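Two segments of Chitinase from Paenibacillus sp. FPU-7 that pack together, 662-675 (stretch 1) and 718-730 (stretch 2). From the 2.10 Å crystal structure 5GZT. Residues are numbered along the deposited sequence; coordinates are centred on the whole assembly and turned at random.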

# COMPACT_ATOMS: atom_id res chain seq x y z
N THR B 662 22.42 22.44 -32.39
CA THR B 662 23.75 23.01 -32.64
C THR B 662 23.79 23.89 -33.92
O THR B 662 23.34 23.46 -35.01
CB THR B 662 24.75 21.91 -32.81
OG1 THR B 662 24.72 21.07 -31.67
CG2 THR B 662 26.19 22.51 -32.96
N MET B 663 24.33 25.10 -33.77
CA MET B 663 24.51 26.06 -34.86
C MET B 663 25.34 25.39 -35.94
O MET B 663 26.26 24.64 -35.65
CB MET B 663 25.22 27.33 -34.38
CG MET B 663 24.45 28.15 -33.30
SD MET B 663 23.07 28.98 -34.04
CE MET B 663 23.80 30.06 -35.28
N ALA B 664 25.01 25.63 -37.20
CA ALA B 664 25.85 25.11 -38.32
C ALA B 664 26.96 26.09 -38.64
O ALA B 664 28.00 25.69 -39.05
CB ALA B 664 24.93 25.01 -39.55
N THR B 665 26.74 27.39 -38.49
CA THR B 665 27.82 28.40 -38.71
C THR B 665 27.72 29.39 -37.55
O THR B 665 27.00 29.13 -36.59
CB THR B 665 27.68 29.17 -40.02
OG1 THR B 665 26.51 29.96 -39.99
CG2 THR B 665 27.68 28.19 -41.29
N TYR B 666 28.44 30.49 -37.60
CA TYR B 666 28.25 31.51 -36.59
C TYR B 666 26.85 32.03 -36.59
O TYR B 666 26.40 32.48 -35.57
CB TYR B 666 29.27 32.68 -36.75
CG TYR B 666 30.65 32.42 -36.14
CD1 TYR B 666 30.75 31.92 -34.89
CD2 TYR B 666 31.83 32.66 -36.84
CE1 TYR B 666 31.97 31.63 -34.30
CE2 TYR B 666 33.09 32.45 -36.22
CZ TYR B 666 33.14 31.90 -34.95
OH TYR B 666 34.27 31.59 -34.21
N THR B 667 26.15 32.08 -37.73
CA THR B 667 24.82 32.63 -37.73
C THR B 667 23.70 31.67 -38.21
O THR B 667 22.53 31.98 -38.01
CB THR B 667 24.71 33.88 -38.52
OG1 THR B 667 25.13 33.65 -39.86
CG2 THR B 667 25.66 35.00 -37.94
N GLN B 668 24.04 30.55 -38.83
CA GLN B 668 22.92 29.66 -39.34
C GLN B 668 22.53 28.62 -38.29
O GLN B 668 23.38 27.83 -37.86
CB GLN B 668 23.32 29.02 -40.66
CG GLN B 668 22.14 28.79 -41.62
CD GLN B 668 21.20 30.00 -41.93
OE1 GLN B 668 21.60 31.20 -41.98
NE2 GLN B 668 19.89 29.67 -42.14
N LEU B 669 21.27 28.70 -37.85
CA LEU B 669 20.73 27.74 -36.90
C LEU B 669 19.91 26.73 -37.69
O LEU B 669 18.96 27.13 -38.31
CB LEU B 669 19.85 28.47 -35.94
CG LEU B 669 19.17 27.62 -34.89
CD1 LEU B 669 20.13 26.97 -33.95
CD2 LEU B 669 18.24 28.50 -34.13
N PRO B 670 20.26 25.45 -37.69
CA PRO B 670 19.37 24.51 -38.42
C PRO B 670 18.08 24.25 -37.62
O PRO B 670 17.96 24.63 -36.43
CB PRO B 670 20.17 23.25 -38.57
CG PRO B 670 21.28 23.37 -37.56
CD PRO B 670 21.46 24.82 -37.19
N ALA B 671 17.11 23.63 -38.29
CA ALA B 671 15.92 23.15 -37.64
C ALA B 671 16.32 22.12 -36.64
O ALA B 671 17.32 21.43 -36.79
CB ALA B 671 14.94 22.53 -38.66
N GLY B 672 15.56 21.99 -35.57
CA GLY B 672 15.91 21.00 -34.50
C GLY B 672 14.79 20.93 -33.52
O GLY B 672 13.94 21.81 -33.54
N THR B 673 14.79 19.91 -32.67
CA THR B 673 13.77 19.67 -31.74
C THR B 673 14.31 19.35 -30.36
O THR B 673 15.12 18.46 -30.17
CB THR B 673 12.88 18.47 -32.25
OG1 THR B 673 12.38 18.88 -33.52
CG2 THR B 673 11.65 18.24 -31.32
N PHE B 674 13.82 20.06 -29.39
CA PHE B 674 14.07 19.77 -27.97
C PHE B 674 12.90 18.89 -27.51
O PHE B 674 11.71 19.12 -27.93
CB PHE B 674 14.02 21.04 -27.14
CG PHE B 674 15.13 22.01 -27.47
CD1 PHE B 674 16.45 21.65 -27.28
CD2 PHE B 674 14.85 23.27 -27.91
CE1 PHE B 674 17.49 22.57 -27.50
CE2 PHE B 674 15.86 24.17 -28.13
CZ PHE B 674 17.18 23.80 -27.93
N ILE B 675 13.21 17.87 -26.73
CA ILE B 675 12.21 16.99 -26.19
C ILE B 675 12.35 16.89 -24.69
O ILE B 675 13.41 16.51 -24.24
CB ILE B 675 12.26 15.60 -26.85
CG1 ILE B 675 11.96 15.72 -28.35
CG2 ILE B 675 11.15 14.68 -26.24
CD1 ILE B 675 12.28 14.39 -29.09
N TYR B 718 9.78 22.59 -31.41
CA TYR B 718 10.34 22.52 -32.78
C TYR B 718 10.94 23.91 -33.10
O TYR B 718 10.22 24.92 -33.13
CB TYR B 718 9.25 22.17 -33.81
CG TYR B 718 8.60 20.79 -33.58
CD1 TYR B 718 9.25 19.59 -33.90
CD2 TYR B 718 7.31 20.71 -33.06
CE1 TYR B 718 8.64 18.36 -33.64
CE2 TYR B 718 6.70 19.52 -32.87
CZ TYR B 718 7.33 18.37 -33.12
OH TYR B 718 6.58 17.22 -32.79
N VAL B 719 12.27 23.97 -33.21
CA VAL B 719 12.95 25.23 -33.59
C VAL B 719 13.04 25.19 -35.11
O VAL B 719 13.62 24.28 -35.72
CB VAL B 719 14.35 25.30 -32.95
CG1 VAL B 719 15.08 26.56 -33.40
CG2 VAL B 719 14.19 25.35 -31.42
N ASN B 720 12.47 26.17 -35.74
CA ASN B 720 12.47 26.27 -37.20
C ASN B 720 13.77 26.50 -37.82
O ASN B 720 14.04 26.06 -38.98
CB ASN B 720 11.69 27.45 -37.62
CG ASN B 720 10.56 27.07 -38.43
OD1 ASN B 720 10.75 26.70 -39.63
ND2 ASN B 720 9.33 27.10 -37.81
N GLY B 721 14.66 27.20 -37.15
CA GLY B 721 15.90 27.39 -37.90
C GLY B 721 15.83 28.68 -38.73
O GLY B 721 14.72 29.21 -39.07
N GLY B 722 17.02 29.21 -38.98
CA GLY B 722 17.11 30.46 -39.67
C GLY B 722 18.44 31.13 -39.30
O GLY B 722 19.38 30.45 -38.88
N THR B 723 18.48 32.44 -39.50
CA THR B 723 19.73 33.20 -39.47
C THR B 723 19.66 34.06 -38.23
O THR B 723 18.76 34.84 -38.08
CB THR B 723 19.88 34.11 -40.69
OG1 THR B 723 19.85 33.29 -41.86
CG2 THR B 723 21.33 34.92 -40.65
N VAL B 724 20.56 33.82 -37.29
CA VAL B 724 20.59 34.60 -36.07
C VAL B 724 21.27 35.93 -36.46
O VAL B 724 22.21 35.91 -37.28
CB VAL B 724 21.39 33.81 -35.01
CG1 VAL B 724 21.56 34.59 -33.74
CG2 VAL B 724 20.72 32.43 -34.75
N ALA B 725 20.89 37.01 -35.80
CA ALA B 725 21.21 38.39 -36.21
C ALA B 725 22.73 38.72 -36.06
O ALA B 725 23.25 39.47 -36.85
CB ALA B 725 20.34 39.41 -35.43
N SER B 726 23.41 38.10 -35.11
CA SER B 726 24.84 38.31 -34.89
C SER B 726 25.48 36.96 -34.53
O SER B 726 24.73 35.94 -34.21
CB SER B 726 24.98 39.39 -33.80
OG SER B 726 24.61 38.92 -32.55
N ASN B 727 26.80 36.91 -34.58
CA ASN B 727 27.50 35.66 -34.45
C ASN B 727 27.21 35.02 -33.08
O ASN B 727 27.18 35.73 -32.06
CB ASN B 727 29.00 35.84 -34.63
CG ASN B 727 29.40 36.22 -36.04
OD1 ASN B 727 28.62 36.13 -36.93
ND2 ASN B 727 30.65 36.68 -36.22
N VAL B 728 27.12 33.68 -33.06
CA VAL B 728 26.87 32.96 -31.82
C VAL B 728 28.17 32.27 -31.46
O VAL B 728 28.58 31.33 -32.13
CB VAL B 728 25.70 31.94 -32.00
CG1 VAL B 728 25.60 31.07 -30.78
CG2 VAL B 728 24.42 32.65 -32.34
N TYR B 729 28.86 32.81 -30.45
CA TYR B 729 30.18 32.30 -29.94
C TYR B 729 30.03 31.40 -28.76
O TYR B 729 30.95 30.65 -28.42
CB TYR B 729 31.08 33.48 -29.49
CG TYR B 729 31.49 34.36 -30.62
CD1 TYR B 729 32.46 33.93 -31.54
CD2 TYR B 729 30.90 35.57 -30.82
CE1 TYR B 729 32.79 34.71 -32.65
CE2 TYR B 729 31.25 36.38 -31.90
CZ TYR B 729 32.19 35.94 -32.82
OH TYR B 729 32.50 36.73 -33.88
N ASP B 730 28.97 31.57 -27.99
CA ASP B 730 28.78 30.75 -26.79
C ASP B 730 27.38 30.11 -26.77
O ASP B 730 26.55 30.55 -27.46
CB ASP B 730 28.88 31.63 -25.59
CG ASP B 730 30.32 32.02 -25.31
OD1 ASP B 730 31.15 31.12 -24.95
OD2 ASP B 730 30.56 33.17 -25.54
O HOH W 1 27.83 29.32 -33.72
O HOH W 2 17.52 32.02 -42.88

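What does the start of stretch 1 bring to the contact? Met 663 is buried and points toward stretch 2, where its CE lies 3.9 Å from Val 724 CG2 and 4.0 Å from Val 728 CG2, so that one methyl group touches both valines. Further on, a water bridges the stretches by donating to Thr 665 O (3.0 Å) and to Val 728 O (2.7 Å).

How do Tyr 666 and Thr 667 hold the loop that follows the second strand segment? Each offers its carbonyl: Val 728 N donates to Tyr 666 O at 2.9 Å, and Val 724 N to Thr 667 O at 2.8 Å. Tyr 729 CE1 lies 3.6 Å from Tyr 666 CE1, over one face of the Tyr 666 ring, with the ring planes inclined at 52°.

What pairs the strands at Gln 668 and Leu 669? They run antiparallel. Leu 669 and Gly 722 exchange two hydrogen bonds, Leu 669 N to Gly 722 O at 2.8 Å and Gly 722 N to Leu 669 O at 2.9 Å. The side chains of Gln 668 and Thr 723 lie on one face of the sheet, that of Leu 669 on the opposite one, and Thr 723 OG1 donates to Gln 668 OE1 at 2.7 Å.

Why does Gly 721 have to be a glycine? Its backbone angles alone call for it, and an ideal CB on Gly 721 would also clash with Ala 671 N.

How does the pairing resume after Ala 671? Gly 672 N donates to Val 719 O at 3.0 Å, and Val 719 N to Gly 672 O at 2.8 Å. Val 719 is buried and meets two apolar neighbours: its CG1 lies 3.8 Å from Leu 669 CD2 and its CG2 3.9 Å from Phe 674 CE2. Thr 673 and Tyr 718 pair without backbone hydrogen bonds, their side chains sharing the face of Gln 668 and Thr 723.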